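PDB 6XXW: beta-glucuronidase from Dictyoglomus thermophilum, which probably hydrolyses beta-D-glucuronides, releasing glucuronic acid from the group to which it is joined. Local coordinates for residues F199-E204 with Y261-K266; A210-S215 with I280-V285. All blocks are in the same frame, centred on the assembly; numbering follows the deposited sequence.

Contact 1: residues F199-E204 with Y261-K266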
loop_
_atom_site.group_PDB
_atom_site.type_symbol
_atom_site.label_atom_id
_atom_site.label_comp_id
_atom_site.label_asym_id
_atom_site.label_seq_id
_atom_site.Cartn_x
_atom_site.Cartn_y
_atom_site.Cartn_z
ATOM N N PHE A 199 12.007 7.871 48.770
ATOM C CA PHE A 199 11.043 8.616 49.556
ATOM C C PHE A 199 9.663 8.256 49.042
ATOM O O PHE A 199 9.506 7.800 47.910
ATOM C CB PHE A 199 11.290 10.130 49.475
ATOM C CG PHE A 199 11.108 10.680 48.102
ATOM C CD1 PHE A 199 12.165 10.685 47.200
ATOM C CD2 PHE A 199 9.885 11.176 47.695
ATOM C CE1 PHE A 199 11.995 11.168 45.915
ATOM C CE2 PHE A 199 9.711 11.667 46.390
ATOM C CZ PHE A 199 10.767 11.657 45.512
ATOM N N SER A 200 8.669 8.457 49.890
ATOM C CA SER A 200 7.276 8.237 49.545
ATOM C C SER A 200 6.522 9.539 49.728
ATOM O O SER A 200 6.753 10.267 50.698
ATOM C CB SER A 200 6.641 7.149 50.414
ATOM O OG SER A 200 7.204 5.889 50.108
ATOM N N VAL A 201 5.629 9.829 48.786
ATOM C CA VAL A 201 4.779 11.005 48.835
ATOM C C VAL A 201 3.332 10.556 48.678
ATOM O O VAL A 201 3.027 9.714 47.826
ATOM C CB VAL A 201 5.177 12.019 47.742
ATOM C CG1 VAL A 201 4.089 13.024 47.529
ATOM C CG2 VAL A 201 6.459 12.727 48.155
ATOM N N ILE A 202 2.452 11.084 49.521
ATOM C CA ILE A 202 1.012 10.913 49.371
ATOM C C ILE A 202 0.374 12.292 49.451
ATOM O O ILE A 202 0.757 13.110 50.294
ATOM C CB ILE A 202 0.422 9.978 50.447
ATOM C CG1 ILE A 202 1.068 8.592 50.368
ATOM C CG2 ILE A 202 -1.086 9.859 50.288
ATOM C CD1 ILE A 202 0.909 7.770 51.639
ATOM N N THR A 203 -0.593 12.558 48.581
ATOM C CA THR A 203 -1.276 13.844 48.576
ATOM C C THR A 203 -2.727 13.681 49.018
ATOM O O THR A 203 -3.398 12.711 48.650
ATOM C CB THR A 203 -1.201 14.512 47.198
ATOM O OG1 THR A 203 -1.910 13.730 46.234
ATOM C CG2 THR A 203 0.252 14.672 46.759
ATOM N N GLU A 204 -3.184 14.621 49.843
ATOM C CA GLU A 204 -4.540 14.655 50.366
ATOM C C GLU A 204 -5.095 16.058 50.175
ATOM O O GLU A 204 -4.346 17.034 50.080
ATOM C CB GLU A 204 -4.597 14.286 51.860
ATOM C CG GLU A 204 -4.097 12.890 52.205
ATOM C CD GLU A 204 -4.059 12.638 53.711
ATOM O OE1 GLU A 204 -3.498 11.603 54.130
ATOM O OE2 GLU A 204 -4.588 13.475 54.478
ATOM N N TYR A 261 4.258 20.386 40.976
ATOM C CA TYR A 261 5.117 21.053 41.944
ATOM C C TYR A 261 6.443 20.306 41.997
ATOM O O TYR A 261 6.495 19.098 41.756
ATOM C CB TYR A 261 4.476 21.055 43.340
ATOM C CG TYR A 261 3.229 21.898 43.478
ATOM C CD1 TYR A 261 1.994 21.423 43.054
ATOM C CD2 TYR A 261 3.285 23.172 44.034
ATOM C CE1 TYR A 261 0.844 22.194 43.173
ATOM C CE2 TYR A 261 2.145 23.950 44.161
ATOM C CZ TYR A 261 0.923 23.450 43.730
ATOM O OH TYR A 261 -0.218 24.211 43.856
ATOM N N ASN A 262 7.520 21.014 42.321
ATOM C CA ASN A 262 8.830 20.383 42.411
ATOM C C ASN A 262 9.185 20.179 43.877
ATOM O O ASN A 262 9.246 21.141 44.646
ATOM C CB ASN A 262 9.919 21.199 41.718
ATOM C CG ASN A 262 11.219 20.430 41.599
ATOM O OD1 ASN A 262 12.140 20.600 42.414
ATOM N ND2 ASN A 262 11.296 19.553 40.600
ATOM N N LEU A 263 9.400 18.926 44.251
ATOM C CA LEU A 263 9.773 18.565 45.607
ATOM C C LEU A 263 11.289 18.470 45.674
ATOM O O LEU A 263 11.895 17.702 44.919
ATOM C CB LEU A 263 9.133 17.236 45.994
ATOM C CG LEU A 263 9.398 16.727 47.405
ATOM C CD1 LEU A 263 8.691 17.602 48.409
ATOM C CD2 LEU A 263 8.909 15.279 47.514
ATOM N N GLU A 264 11.899 19.249 46.565
ATOM C CA GLU A 264 13.340 19.211 46.780
ATOM C C GLU A 264 13.652 18.661 48.167
ATOM O O GLU A 264 13.151 19.177 49.173
ATOM C CB GLU A 264 13.961 20.599 46.617
ATOM C CG GLU A 264 15.469 20.610 46.838
ATOM C CD GLU A 264 16.041 22.022 46.920
ATOM O OE1 GLU A 264 15.940 22.771 45.925
ATOM O OE2 GLU A 264 16.594 22.375 47.982
ATOM N N ILE A 265 14.476 17.617 48.216
ATOM C CA ILE A 265 14.872 16.974 49.463
ATOM C C ILE A 265 16.363 17.197 49.649
ATOM O O ILE A 265 17.162 16.846 48.772
ATOM C CB ILE A 265 14.543 15.471 49.465
ATOM C CG1 ILE A 265 13.034 15.242 49.323
ATOM C CG2 ILE A 265 15.093 14.797 50.733
ATOM C CD1 ILE A 265 12.687 13.810 48.918
ATOM N N LYS A 266 16.740 17.752 50.794
ATOM C CA LYS A 266 18.135 18.067 51.078
ATOM C C LYS A 266 18.530 17.383 52.378
ATOM O O LYS A 266 17.989 17.704 53.441
ATOM C CB LYS A 266 18.350 19.578 51.163
#

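Contact 2: residues A210-S215 with I280-V285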
loop_
_atom_site.group_PDB
_atom_site.type_symbol
_atom_site.label_atom_id
_atom_site.label_comp_id
_atom_site.label_asym_id
_atom_site.label_seq_id
_atom_site.Cartn_x
_atom_site.Cartn_y
_atom_site.Cartn_z
ATOM N N ALA A 210 -4.081 21.592 50.139
ATOM C CA ALA A 210 -3.623 20.241 49.883
ATOM C C ALA A 210 -2.458 19.942 50.812
ATOM O O ALA A 210 -1.703 20.845 51.202
ATOM C CB ALA A 210 -3.208 20.055 48.419
ATOM N N LEU A 211 -2.330 18.676 51.189
ATOM C CA LEU A 211 -1.212 18.208 51.991
ATOM C C LEU A 211 -0.379 17.246 51.167
ATOM O O LEU A 211 -0.919 16.381 50.472
ATOM C CB LEU A 211 -1.686 17.519 53.265
ATOM C CG LEU A 211 -2.784 18.287 53.985
ATOM C CD1 LEU A 211 -3.637 17.303 54.749
ATOM C CD2 LEU A 211 -2.151 19.319 54.899
ATOM N N VAL A 212 0.927 17.421 51.225
ATOM C CA VAL A 212 1.866 16.483 50.645
ATOM C C VAL A 212 2.574 15.839 51.821
ATOM O O VAL A 212 3.400 16.482 52.480
ATOM C CB VAL A 212 2.850 17.175 49.692
ATOM C CG1 VAL A 212 3.884 16.189 49.207
ATOM C CG2 VAL A 212 2.104 17.801 48.515
ATOM N N LYS A 213 2.226 14.588 52.116
ATOM C CA LYS A 213 2.842 13.861 53.220
ATOM C C LYS A 213 4.010 13.038 52.703
ATOM O O LYS A 213 3.934 12.437 51.631
ATOM C CB LYS A 213 1.823 12.956 53.909
ATOM C CG LYS A 213 0.639 13.701 54.502
ATOM C CD LYS A 213 -0.429 12.722 54.987
ATOM C CE LYS A 213 -1.399 13.374 55.956
ATOM N NZ LYS A 213 -2.216 12.361 56.691
ATOM N N TYR A 214 5.107 13.025 53.453
ATOM C CA TYR A 214 6.306 12.395 52.929
ATOM C C TYR A 214 7.039 11.646 54.027
ATOM O O TYR A 214 6.940 11.973 55.214
ATOM C CB TYR A 214 7.247 13.413 52.260
ATOM C CG TYR A 214 7.976 14.323 53.236
ATOM C CD1 TYR A 214 9.196 13.941 53.806
ATOM C CD2 TYR A 214 7.439 15.558 53.594
ATOM C CE1 TYR A 214 9.867 14.784 54.719
ATOM C CE2 TYR A 214 8.095 16.396 54.505
ATOM C CZ TYR A 214 9.302 15.998 55.060
ATOM O OH TYR A 214 9.953 16.823 55.954
ATOM N N SER A 215 7.784 10.637 53.596
ATOM C CA SER A 215 8.730 9.893 54.410
ATOM C C SER A 215 9.948 9.608 53.553
ATOM O O SER A 215 9.813 9.296 52.368
ATOM C CB SER A 215 8.103 8.582 54.916
ATOM O OG SER A 215 8.715 8.205 56.130
ATOM N N ILE A 280 6.138 16.451 41.329
ATOM C CA ILE A 280 5.021 15.648 41.807
ATOM C C ILE A 280 3.734 16.380 41.456
ATOM O O ILE A 280 3.737 17.572 41.158
ATOM C CB ILE A 280 5.085 15.379 43.327
ATOM C CG1 ILE A 280 5.061 16.703 44.099
ATOM C CG2 ILE A 280 6.321 14.547 43.692
ATOM C CD1 ILE A 280 4.899 16.515 45.587
ATOM N N GLY A 281 2.632 15.654 41.509
ATOM C CA GLY A 281 1.323 16.233 41.246
ATOM C C GLY A 281 0.377 15.952 42.394
ATOM O O GLY A 281 0.423 14.884 43.006
ATOM N N ILE A 282 -0.471 16.926 42.690
ATOM C CA ILE A 282 -1.426 16.827 43.788
ATOM C C ILE A 282 -2.761 16.366 43.208
ATOM O O ILE A 282 -3.446 17.125 42.513
ATOM C CB ILE A 282 -1.568 18.166 44.530
ATOM C CG1 ILE A 282 -0.259 18.538 45.236
ATOM C CG2 ILE A 282 -2.720 18.102 45.530
ATOM C CD1 ILE A 282 -0.246 19.976 45.765
ATOM N N ARG A 283 -3.139 15.117 43.486
ATOM C CA ARG A 283 -4.437 14.610 43.059
ATOM C C ARG A 283 -4.836 13.426 43.930
ATOM O O ARG A 283 -3.986 12.733 44.493
ATOM C CB ARG A 283 -4.431 14.191 41.583
ATOM C CG ARG A 283 -4.292 12.678 41.350
ATOM C CD ARG A 283 -2.835 12.321 41.296
ATOM N NE ARG A 283 -2.561 10.897 41.055
ATOM C CZ ARG A 283 -2.568 9.952 41.994
ATOM N NH1 ARG A 283 -2.885 10.253 43.252
ATOM N NH2 ARG A 283 -2.244 8.703 41.678
ATOM N N THR A 284 -6.145 13.187 44.008
ATOM C CA THR A 284 -6.681 12.010 44.676
ATOM C C THR A 284 -7.380 11.121 43.661
ATOM O O THR A 284 -7.892 11.598 42.641
ATOM C CB THR A 284 -7.678 12.370 45.786
ATOM O OG1 THR A 284 -8.785 13.076 45.213
ATOM C CG2 THR A 284 -7.007 13.240 46.844
ATOM N N VAL A 285 -7.412 9.827 43.957
ATOM C CA VAL A 285 -8.139 8.866 43.136
ATOM C C VAL A 285 -8.930 7.944 44.056
ATOM O O VAL A 285 -8.419 7.483 45.084
ATOM C CB VAL A 285 -7.189 8.087 42.198
ATOM C CG1 VAL A 285 -6.084 7.406 42.977
ATOM C CG2 VAL A 285 -7.970 7.063 41.385
#

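Contact 1: residues F199-E204 with Y261-K266
The phenyl ring of Phe199 receives the terminal methyl of Ile265 over one face and the CD2 methyl of Leu263 at a slant. Ile265 CD1 stands 3.8 Å from the centroid of the Phe199 ring, 22° off its normal, a CH-pi contact. It is shifted from the ring centre toward the CG-CD1 bond, 3.6 Å from Phe199 CG. With chi1 at 64°, Phe199 CG is flanked by both the backbone N and the carbonyl carbon, and this rotation turns one ring face to Ile265 CD1. Leu263 comes in farther along the ring, its CD2 3.9 Å from Phe199 CE2. The same methyl also meets the next inward residue of strand 198-206, with Leu263 CD2 3.6 Å from Val201 CG2. The Leu263 side chain thus bridges two neighbours, lying alongside both and pointing the opposite way, while Val201 CG2 also lies at the edge of the Phe199 ring, in its plane. With an alanine here in place of the phenyl ring, Ile265 CD1 would probably lose the face it rests on and a gap would open beside Leu263. The packing is wholly apolar, and the ring also touches Tyr276 and Met278 on strand 273-280. Polar partners line strand 198-206: the Asn404 side chain bonds to the backbone at Phe199 O and Val201 N, and a bound Tris molecule, probably from the crystallisation liquor, bonds to Val201 O and the side-chain Thr203 OG1. The two strand segments run roughly antiparallel, at 144°, with axes 10.9 Å apart, and they belong to different sheets. Apolar side chains packed between two antiparallel sheets laid face to face are characteristic of a beta-sandwich, here the immunoglobulin-like domain of family 2 glycoside hydrolases.

Contact 2: residues A210-S215 with I280-V285
Ala210 and Val212 pack onto Ile282 and Ile280, so that the segment leaving strand 273-280 contributes to the core of the immunoglobulin-like beta-sandwich. All four residues are buried, and the contact is made by methyl and methylene groups alone. Packing is tightest at Ala210, whose CB lies 3.5 Å from Ile282 CG2. The ends of the Val212 and Ile280 side chains meet head-on, Val212 CG1 3.8 Å from Ile280 CD1. Between the two isoleucines, the Gly281 carbonyl oxygen bonds to a bound Tris molecule, probably from the crystallisation liquor. The other face of strand 209-217 is looser and partly exposed: Leu211 points away from the isoleucines, and Lys213 forms a salt bridge with Glu204. Past Ile282 the 280-285 segment diverges from the strand, and the Arg283 guanidinium is bound instead by the carbonyl oxygens of Pro406 and Val408. The Ile282 side chain crosses that of Val212 at about a right angle; Ile282 CG1, anti to the carbonyl carbon (chi1 -66°), comes within 4.1 Å of Val212 CG2.

How the contacts relate
From the N terminus the segments come in the order 199-204, 210-215, 261-266, 280-285, so the two contacts cross rather than nest. Contact 1 closes a loop of 56 residues and contact 2 one of 64, both rich in strand and without helix. Their first segments are neighbouring strands of one antiparallel sheet, joined by the backbone pairing of Ile202 with Lys213; their second segments meet where Tyr261 pairs with Ile280. Contact 1 thus ties the two sheets of the sandwich together through its interior, and contact 2, centred about 7 Å away, joins strand 209-217 to the chain where it leaves toward strand 285-288 and the TIM barrel.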